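Local coordinates for single-stranded DNA-binding protein (Thermoanaerobacter tengcongensis, PDB 4GS3) that probably binds single-stranded DNA as a PriB-type primosome protein, through the N-terminal oligonucleotide/oligosaccharide-binding (OB) domain to which this chain corresponds, at residues A[10-15]-A[75-80]; A[33-38]-A[55-60]; A[62-67]-A[100-105]. All coordinates share one frame; numbering follows the deposited sequence.

Interaction 1 of 3, residues A[10-15]-A[75-80]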
loop_
_atom_site.group_PDB
_atom_site.type_symbol
_atom_site.label_atom_id
_atom_site.label_comp_id
_atom_site.label_asym_id
_atom_site.label_seq_id
_atom_site.Cartn_x
_atom_site.Cartn_y
_atom_site.Cartn_z
ATOM N N GLU A 10 18.602 -3.816 1.864
ATOM C CA GLU A 10 17.870 -3.668 3.141
ATOM C C GLU A 10 17.502 -5.140 3.549
ATOM O O GLU A 10 17.416 -6.167 2.867
ATOM C CB GLU A 10 16.738 -2.757 3.341
ATOM C CG GLU A 10 16.391 -2.089 4.662
ATOM C CD GLU A 10 17.271 -0.918 5.038
ATOM O OE1 GLU A 10 18.134 -1.128 5.938
ATOM O OE2 GLU A 10 17.067 0.164 4.437
ATOM N N ASN A 11 17.277 -5.318 4.828
ATOM C CA ASN A 11 16.970 -6.527 5.495
ATOM C C ASN A 11 15.485 -6.804 5.525
ATOM O O ASN A 11 15.064 -7.799 6.125
ATOM C CB ASN A 11 17.522 -6.575 6.899
ATOM C CG ASN A 11 16.849 -5.658 7.857
ATOM O OD1 ASN A 11 16.047 -4.834 7.464
ATOM N ND2 ASN A 11 17.152 -5.826 9.159
ATOM N N ASN A 12 14.656 -5.956 4.912
ATOM C CA ASN A 12 13.219 -6.080 4.962
ATOM C C ASN A 12 12.703 -5.273 3.784
ATOM O O ASN A 12 12.597 -4.043 3.852
ATOM C CB ASN A 12 12.687 -5.601 6.289
ATOM C CG ASN A 12 11.208 -5.687 6.428
ATOM O OD1 ASN A 12 10.485 -5.810 5.416
ATOM N ND2 ASN A 12 10.731 -5.641 7.656
ATOM N N THR A 13 12.389 -5.962 2.682
ATOM C CA THR A 13 11.958 -5.280 1.491
ATOM C C THR A 13 10.849 -6.120 0.856
ATOM O O THR A 13 10.954 -7.317 0.722
ATOM C CB THR A 13 13.102 -5.031 0.517
ATOM O OG1 THR A 13 12.653 -4.361 -0.668
ATOM C CG2 THR A 13 13.753 -6.352 0.099
ATOM N N VAL A 14 9.844 -5.408 0.404
ATOM C CA VAL A 14 8.687 -5.972 -0.273
ATOM C C VAL A 14 8.479 -5.195 -1.566
ATOM O O VAL A 14 8.458 -3.970 -1.538
ATOM C CB VAL A 14 7.407 -5.804 0.593
ATOM C CG1 VAL A 14 6.199 -6.437 -0.150
ATOM C CG2 VAL A 14 7.605 -6.444 1.957
ATOM N N THR A 15 8.331 -5.899 -2.677
ATOM C CA THR A 15 7.938 -5.270 -3.959
ATOM C C THR A 15 6.658 -5.945 -4.413
ATOM O O THR A 15 6.592 -7.181 -4.496
ATOM C CB THR A 15 9.042 -5.377 -4.998
ATOM O OG1 THR A 15 10.214 -4.723 -4.511
ATOM C CG2 THR A 15 8.599 -4.678 -6.288
ATOM N N GLU A 75 7.167 -0.385 -3.398
ATOM C CA GLU A 75 8.249 -0.915 -2.620
ATOM C C GLU A 75 8.032 -0.478 -1.184
ATOM O O GLU A 75 7.744 0.689 -0.929
ATOM C CB GLU A 75 9.655 -0.486 -3.055
ATOM C CG GLU A 75 10.751 -1.363 -2.385
ATOM C CD GLU A 75 11.168 -1.091 -0.974
ATOM O OE1 GLU A 75 11.619 -2.003 -0.241
ATOM O OE2 GLU A 75 10.991 0.078 -0.519
ATOM N N GLY A 76 8.255 -1.364 -0.221
ATOM C CA GLY A 76 8.146 -0.990 1.158
ATOM C C GLY A 76 8.682 -2.040 2.107
ATOM O O GLY A 76 9.344 -2.957 1.715
ATOM N N GLN A 77 8.385 -1.812 3.355
ATOM C CA GLN A 77 8.889 -2.581 4.476
ATOM C C GLN A 77 7.736 -3.358 5.076
ATOM O O GLN A 77 6.676 -2.749 5.333
ATOM C CB GLN A 77 9.450 -1.628 5.530
ATOM C CG GLN A 77 10.193 -2.221 6.696
ATOM C CD GLN A 77 10.759 -1.150 7.622
ATOM O OE1 GLN A 77 10.045 -0.212 7.969
ATOM N NE2 GLN A 77 12.010 -1.239 7.936
ATOM N N LEU A 78 7.873 -4.639 5.370
ATOM C CA LEU A 78 6.805 -5.380 6.026
ATOM C C LEU A 78 6.920 -5.100 7.526
ATOM O O LEU A 78 7.923 -5.449 8.144
ATOM C CB LEU A 78 6.896 -6.875 5.753
ATOM C CG LEU A 78 5.754 -7.736 6.209
ATOM C CD1 LEU A 78 4.431 -7.322 5.552
ATOM C CD2 LEU A 78 6.022 -9.220 5.927
ATOM N N ARG A 79 5.889 -4.470 8.083
ATOM C CA ARG A 79 5.887 -4.053 9.472
ATOM C C ARG A 79 4.813 -4.758 10.266
ATOM O O ARG A 79 3.702 -4.985 9.789
ATOM C CB ARG A 79 5.653 -2.535 9.602
ATOM C CG ARG A 79 6.777 -1.697 9.103
ATOM C CD ARG A 79 6.575 -0.217 9.467
ATOM N NE ARG A 79 7.682 0.587 9.021
ATOM C CZ ARG A 79 7.832 1.879 9.363
ATOM N NH1 ARG A 79 6.955 2.448 10.174
ATOM N NH2 ARG A 79 8.875 2.518 8.874
ATOM N N SER A 80 5.152 -5.047 11.524
ATOM C CA SER A 80 4.156 -5.334 12.529
ATOM C C SER A 80 4.056 -4.092 13.415
ATOM O O SER A 80 5.050 -3.405 13.675
ATOM C CB SER A 80 4.528 -6.578 13.330
ATOM O OG SER A 80 5.765 -6.464 14.008
HETATM O O HOH W 1 14.138 -3.250 8.660
#
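Glu75 OE1 is gripped from two directions: the hydroxyl OG1 of Thr13 donates to it at 2.6 Å, and Arg100 of the strand beyond makes a salt bridge with the same oxygen. The hydroxyl uses the anti lone pair of OE1, the one turned away from OE2. The glutamate chain bends at chi2 (-80°), which turns CD toward the threonine, and the two side chains cross at about a right angle. With a hydroxyl and a guanidinium on one oxygen, the carboxylate is probably kept in its charged form.

Further along, Asn12 does with its side chain what a strand normally does with its backbone. CG stands anti to the backbone N, which sends the amide across to Leu78, where both polar atoms are used. OD1 accepts from Leu78 N at 2.9 Å, while ND2 donates almost straight (168°) to Leu78 O at 2.9 Å. This pair of bonds fixes the rotation of the amide, and the Asn12 side chain crosses that of Gln77 at about a right angle, with Gln77 CG 3.6 Å from Asn12 ND2. A water that donates to Asn11 OD1 also receives a weak bond from Gln77 NE2. Gln77 OE1 meanwhile accepts a hydrogen bond from Arg79 NE at 2.7 Å.

The true strand pairing starts at Val14, which forms an antiparallel hydrogen-bonded pair with Gly76; Val14 N reaches Gly76 O at 2.8 Å, and the return bond comes from Gly76 N. Beyond the glycine, Val14 CG2 rests 3.9 Å from Leu78 CB.

The contact thus joins the first residues of strand 14-20, and the loop leading into them, to strand 71-82. On its other edge strand 71-82 pairs with strand 93-105, whose Val97 packs against both Val14 and Leu78.

Interaction 2 of 3, residues A[33-38]-A[55-60]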
loop_
_atom_site.group_PDB
_atom_site.type_symbol
_atom_site.label_atom_id
_atom_site.label_comp_id
_atom_site.label_asym_id
_atom_site.label_seq_id
_atom_site.Cartn_x
_atom_site.Cartn_y
_atom_site.Cartn_z
ATOM N N GLU A 33 1.283 14.575 10.049
ATOM C CA GLU A 33 1.381 13.752 8.829
ATOM C C GLU A 33 0.256 12.740 8.761
ATOM O O GLU A 33 0.025 11.980 9.680
ATOM C CB GLU A 33 2.781 13.073 8.838
ATOM C CG GLU A 33 3.053 12.271 7.552
ATOM C CD GLU A 33 4.405 11.616 7.461
ATOM O OE1 GLU A 33 5.260 11.727 8.402
ATOM O OE2 GLU A 33 4.781 10.973 6.455
ATOM N N LYS A 34 -0.458 12.659 7.658
ATOM C CA LYS A 34 -1.626 11.799 7.462
ATOM C C LYS A 34 -1.188 10.472 6.813
ATOM O O LYS A 34 -0.455 10.467 5.816
ATOM C CB LYS A 34 -2.670 12.465 6.590
ATOM C CG LYS A 34 -3.203 13.802 7.103
ATOM C CD LYS A 34 -4.040 14.489 6.018
ATOM C CE LYS A 34 -5.016 15.532 6.559
ATOM N NZ LYS A 34 -4.298 16.756 7.025
ATOM N N PHE A 35 -1.642 9.369 7.377
ATOM C CA PHE A 35 -1.433 8.042 6.889
ATOM C C PHE A 35 -2.781 7.408 6.509
ATOM O O PHE A 35 -3.813 7.617 7.151
ATOM C CB PHE A 35 -0.662 7.161 7.899
ATOM C CG PHE A 35 0.782 7.609 8.052
ATOM C CD1 PHE A 35 1.063 8.689 8.893
ATOM C CD2 PHE A 35 1.795 6.975 7.355
ATOM C CE1 PHE A 35 2.368 9.103 9.035
ATOM C CE2 PHE A 35 3.089 7.423 7.514
ATOM C CZ PHE A 35 3.373 8.492 8.325
ATOM N N PHE A 36 -2.679 6.581 5.475
ATOM C CA PHE A 36 -3.814 5.891 4.911
ATOM C C PHE A 36 -3.494 4.395 4.767
ATOM O O PHE A 36 -2.351 4.042 4.476
ATOM C CB PHE A 36 -4.134 6.428 3.549
ATOM C CG PHE A 36 -4.532 7.890 3.583
ATOM C CD1 PHE A 36 -3.538 8.858 3.626
ATOM C CD2 PHE A 36 -5.832 8.250 3.615
ATOM C CE1 PHE A 36 -3.873 10.184 3.686
ATOM C CE2 PHE A 36 -6.183 9.609 3.634
ATOM C CZ PHE A 36 -5.204 10.553 3.677
ATOM N N ASN A 37 -4.490 3.576 4.940
ATOM C CA ASN A 37 -4.399 2.154 4.694
ATOM C C ASN A 37 -5.256 1.787 3.496
ATOM O O ASN A 37 -6.318 2.383 3.283
ATOM C CB ASN A 37 -4.996 1.401 5.905
ATOM C CG ASN A 37 -4.198 1.522 7.169
ATOM O OD1 ASN A 37 -2.974 1.451 7.193
ATOM N ND2 ASN A 37 -4.901 1.682 8.272
ATOM N N PHE A 38 -4.849 0.773 2.731
ATOM C CA PHE A 38 -5.673 0.242 1.670
ATOM C C PHE A 38 -5.224 -1.191 1.391
ATOM O O PHE A 38 -4.131 -1.589 1.772
ATOM C CB PHE A 38 -5.640 1.090 0.407
ATOM C CG PHE A 38 -4.343 1.145 -0.322
ATOM C CD1 PHE A 38 -3.348 2.033 0.045
ATOM C CD2 PHE A 38 -4.107 0.319 -1.402
ATOM C CE1 PHE A 38 -2.173 2.138 -0.654
ATOM C CE2 PHE A 38 -2.925 0.411 -2.115
ATOM C CZ PHE A 38 -1.973 1.336 -1.737
ATOM N N THR A 55 0.141 0.541 3.855
ATOM C CA THR A 55 0.050 1.804 4.581
ATOM C C THR A 55 0.904 2.811 3.864
ATOM O O THR A 55 2.047 2.493 3.515
ATOM C CB THR A 55 0.473 1.653 6.036
ATOM O OG1 THR A 55 -0.419 0.734 6.683
ATOM C CG2 THR A 55 0.515 2.999 6.777
ATOM N N ILE A 56 0.371 3.998 3.644
ATOM C CA ILE A 56 1.101 5.002 2.936
ATOM C C ILE A 56 0.847 6.371 3.522
ATOM O O ILE A 56 -0.274 6.741 3.893
ATOM C CB ILE A 56 0.705 4.929 1.445
ATOM C CG1 ILE A 56 1.614 5.817 0.612
ATOM C CG2 ILE A 56 -0.777 5.253 1.194
ATOM C CD1 ILE A 56 1.648 5.379 -0.865
ATOM N N SER A 57 1.923 7.156 3.576
ATOM C CA SER A 57 1.882 8.557 3.944
ATOM C C SER A 57 1.375 9.398 2.784
ATOM O O SER A 57 1.721 9.155 1.643
ATOM C CB SER A 57 3.277 9.054 4.243
ATOM O OG SER A 57 3.244 10.456 4.440
ATOM N N ASN A 58 0.600 10.427 3.092
ATOM C CA ASN A 58 0.200 11.271 1.960
ATOM C C ASN A 58 1.384 12.077 1.444
ATOM O O ASN A 58 1.225 12.572 0.347
ATOM C CB ASN A 58 -0.969 12.191 2.215
ATOM C CG ASN A 58 -0.693 13.286 3.192
ATOM O OD1 ASN A 58 0.259 13.186 3.952
ATOM N ND2 ASN A 58 -1.511 14.300 3.190
ATOM N N ARG A 59 2.521 12.087 2.077
ATOM C CA ARG A 59 3.714 12.631 1.414
ATOM C C ARG A 59 4.080 11.878 0.155
ATOM O O ARG A 59 4.699 12.431 -0.710
ATOM C CB ARG A 59 4.971 12.571 2.283
ATOM C CG ARG A 59 4.816 12.858 3.731
ATOM C CD ARG A 59 6.050 13.401 4.404
ATOM N NE ARG A 59 5.675 14.769 4.631
ATOM C CZ ARG A 59 6.082 15.798 3.895
ATOM N NH1 ARG A 59 5.560 16.989 4.118
ATOM N NH2 ARG A 59 6.969 15.612 2.923
ATOM N N LEU A 60 3.787 10.588 0.076
ATOM C CA LEU A 60 4.320 9.830 -1.054
ATOM C C LEU A 60 3.540 9.725 -2.325
ATOM O O LEU A 60 3.967 9.142 -3.329
ATOM C CB LEU A 60 4.395 8.346 -0.619
ATOM C CG LEU A 60 5.646 8.027 0.145
ATOM C CD1 LEU A 60 5.594 6.524 0.434
ATOM C CD2 LEU A 60 6.961 8.348 -0.548
#
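Phe35 packs against Ser57, its partner in an antiparallel non-hydrogen-bonded pair, and can be followed outward from CB. That atom is 4.0 Å from Ile56 O. CG is held anti to the carbonyl carbon (chi1 -69°), and one side of the ring meets the serine: CD2 comes near Ser57 CA, CE2 reaches Ser57 CB at 3.7 Å, and CZ is slightly farther from that CB. Thr55 CG2 also approaches CD2, so one ring spans two residues of the opposing strand.

Glu33, with an extended side chain, reaches across to Ser57, the last residue of strand 49-57. Its OE2 accepts from Ser57 OG at 2.6 Å through the anti lone pair. Ser57 OG in turn accepts from Arg59 N, closing an ST turn, and therefore ties the glutamate to the start of the bend. The aliphatic part of Arg59 lies against the carboxylate, with CG 3.3 Å from Glu33 OE2, although NE stays too far for a salt bridge. An alanine in place of Glu33 would probably leave the Ser57 hydroxyl without its acceptor and the arginine chain less restrained. At the far end Thr55 OG1 donates to Asn37 OD1 at 2.7 Å, the two side chains lying side by side.

Phe36 and Ile56, whose side chains lie on the opposite face from Phe35 and Ser57, form a hydrogen-bonded pair joined by both backbone bonds. Ile56 CG2 approaches the edge of the Phe38 ring at 3.9 Å from CE1, and Phe36 CE1 meets Asn58 CB.

The segments form the open end of the hairpin of strands 33-43 and 49-57. Strand 25-30 flanks it beyond Phe35 and strand 93-105 beyond Thr55, while Leu24 packs against Phe36, Phe38 and Ile56.

Interaction 3 of 3, residues A[62-67]-A[100-105]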
loop_
_atom_site.group_PDB
_atom_site.type_symbol
_atom_site.label_atom_id
_atom_site.label_comp_id
_atom_site.label_asym_id
_atom_site.label_seq_id
_atom_site.Cartn_x
_atom_site.Cartn_y
_atom_site.Cartn_z
ATOM N N GLU A 62 1.587 12.425 -3.240
ATOM C CA GLU A 62 1.324 13.721 -3.826
ATOM C C GLU A 62 1.511 13.628 -5.339
ATOM O O GLU A 62 2.458 13.034 -5.849
ATOM C CB GLU A 62 2.262 14.795 -3.297
ATOM C CG GLU A 62 1.491 16.120 -3.358
ATOM C CD GLU A 62 0.811 16.380 -2.012
ATOM O OE1 GLU A 62 1.519 16.953 -1.160
ATOM O OE2 GLU A 62 -0.369 16.019 -1.818
ATOM N N GLY A 63 0.534 14.146 -6.032
ATOM C CA GLY A 63 0.556 14.104 -7.485
ATOM C C GLY A 63 -0.286 13.001 -8.070
ATOM O O GLY A 63 -0.837 13.046 -9.178
ATOM N N MET A 64 -0.406 11.911 -7.278
ATOM C CA MET A 64 -1.130 10.839 -7.966
ATOM C C MET A 64 -2.455 10.589 -7.268
ATOM O O MET A 64 -2.742 10.937 -6.126
ATOM C CB MET A 64 -0.268 9.605 -8.058
ATOM C CG MET A 64 0.010 8.711 -6.880
ATOM S SD MET A 64 1.766 8.461 -6.444
ATOM C CE MET A 64 2.477 8.015 -8.000
ATOM N N ASN A 65 -3.278 9.918 -8.055
ATOM C CA ASN A 65 -4.595 9.493 -7.604
ATOM C C ASN A 65 -4.429 7.999 -7.380
ATOM O O ASN A 65 -3.878 7.281 -8.248
ATOM C CB ASN A 65 -5.680 9.944 -8.603
ATOM C CG ASN A 65 -6.888 9.017 -8.595
ATOM O OD1 ASN A 65 -6.819 7.825 -8.944
ATOM N ND2 ASN A 65 -8.003 9.624 -8.195
ATOM N N LEU A 66 -4.880 7.561 -6.207
ATOM C CA LEU A 66 -5.011 6.151 -5.892
ATOM C C LEU A 66 -6.469 5.691 -5.709
ATOM O O LEU A 66 -6.775 4.967 -4.746
ATOM C CB LEU A 66 -4.145 5.884 -4.653
ATOM C CG LEU A 66 -2.658 6.228 -4.849
ATOM C CD1 LEU A 66 -1.953 6.001 -3.496
ATOM C CD2 LEU A 66 -2.030 5.434 -5.972
ATOM N N GLU A 67 -7.333 5.969 -6.658
ATOM C CA GLU A 67 -8.687 5.445 -6.636
ATOM C C GLU A 67 -8.673 3.908 -6.821
ATOM O O GLU A 67 -7.747 3.326 -7.403
ATOM C CB GLU A 67 -9.601 6.071 -7.654
ATOM C CG GLU A 67 -10.506 7.211 -7.094
ATOM C CD GLU A 67 -11.687 7.594 -7.951
ATOM O OE1 GLU A 67 -12.455 8.576 -7.767
ATOM O OE2 GLU A 67 -11.896 6.829 -8.948
ATOM N N ARG A 100 7.459 2.770 0.882
ATOM C CA ARG A 100 8.559 3.718 0.715
ATOM C C ARG A 100 8.512 4.356 -0.660
ATOM O O ARG A 100 9.016 5.492 -0.806
ATOM C CB ARG A 100 9.898 2.992 0.948
ATOM C CG ARG A 100 10.026 2.712 2.417
ATOM C CD ARG A 100 11.424 2.186 2.669
ATOM N NE ARG A 100 11.583 0.750 2.243
ATOM C CZ ARG A 100 12.077 -0.237 2.985
ATOM N NH1 ARG A 100 12.193 -1.458 2.501
ATOM N NH2 ARG A 100 12.490 -0.036 4.231
ATOM N N ASP A 101 8.004 3.688 -1.675
ATOM C CA ASP A 101 7.952 4.195 -3.019
ATOM C C ASP A 101 6.717 3.650 -3.659
ATOM O O ASP A 101 6.326 2.495 -3.425
ATOM C CB ASP A 101 9.185 3.788 -3.853
ATOM C CG ASP A 101 9.026 4.503 -5.206
ATOM O OD1 ASP A 101 8.795 5.716 -5.276
ATOM O OD2 ASP A 101 9.078 3.871 -6.260
ATOM N N ILE A 102 6.048 4.498 -4.444
ATOM C CA ILE A 102 4.873 4.076 -5.178
ATOM C C ILE A 102 4.934 4.741 -6.557
ATOM O O ILE A 102 5.304 5.926 -6.653
ATOM C CB ILE A 102 3.566 4.351 -4.450
ATOM C CG1 ILE A 102 2.328 3.669 -5.117
ATOM C CG2 ILE A 102 3.330 5.837 -4.256
ATOM C CD1 ILE A 102 1.149 3.469 -4.165
ATOM N N SER A 103 4.585 3.991 -7.573
ATOM C CA SER A 103 4.459 4.521 -8.910
ATOM C C SER A 103 3.167 3.974 -9.518
ATOM O O SER A 103 2.922 2.775 -9.535
ATOM C CB SER A 103 5.631 4.078 -9.769
ATOM O OG SER A 103 6.853 4.555 -9.335
ATOM N N VAL A 104 2.364 4.857 -10.077
ATOM C CA VAL A 104 1.157 4.486 -10.814
ATOM C C VAL A 104 1.608 4.093 -12.204
ATOM O O VAL A 104 2.384 4.785 -12.846
ATOM C CB VAL A 104 0.117 5.608 -10.837
ATOM C CG1 VAL A 104 -1.102 5.200 -11.647
ATOM C CG2 VAL A 104 -0.378 5.969 -9.419
ATOM N N VAL A 105 1.080 2.963 -12.698
ATOM C CA VAL A 105 1.428 2.432 -14.002
ATOM C C VAL A 105 0.158 2.164 -14.803
ATOM O O VAL A 105 -0.919 1.947 -14.243
ATOM C CB VAL A 105 2.303 1.178 -13.885
ATOM C CG1 VAL A 105 3.607 1.520 -13.198
ATOM C CG2 VAL A 105 1.584 0.037 -13.204
#
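The irregular connection between strands 49-57 and 71-82, where many OB folds carry a helix, closes here over the last strand of the barrel: Met64 and Leu66 meet Ile102 and Val104 mainly through apolar side-chain atoms. No hydrogen bond links the segments. Met64 makes the broadest contact. Its CG sits between the backbone N and the carbonyl carbon (chi1 74°) and touches Val104 CG2 at 3.8 Å, and the two side chains run alongside each other, pointing opposite ways. The chain then bends at chi2 and chi3. SD comes to 3.8 Å from Ile102 CG2, while CE settles over the backbone near Ile102 O and Val104 N.

Leu66 is buried. It meets Ile102 tip to tip, CD1 to CD1 at 4.1 Å, and its other methyl, CD2, lies 3.9 Å from Val104 CG2. That valine methyl is therefore shared by methionine and leucine. Between the two, Asn65 points away from the strand, and its OD1 accepts from Glu67 N, an Asx turn that bends the loop backbone.

With Leu24, Phe61 and Val72 also packed on Leu66, this is the kind of hydrophobic closure by which a loop or helix plugs one end of an OB barrel.

All three contacts involve strands of one curled sheet, and Arg100 ties two of them together. Although the centres of interactions 1 and 3 are about 18 Å apart, Arg100 NH1 lies 2.9 Å from Glu75 OE1 and 2.9 Å from Asn12 O. Arg100 stands at a classic beta bulge, where it and Asp101 both face Glu75 and the chain turns a corner. Interactions 2 and 3 are closer, about 11 Å between centres, and share apolar packing: Ile56 CD1 is 3.8 Å from Ile102 CG2. Interactions 1 and 2 do not touch, but strands 14-20 and 33-43 are neighbours in the sheet, and the hairpin of interaction 2 is nested within the chain closed by interaction 1.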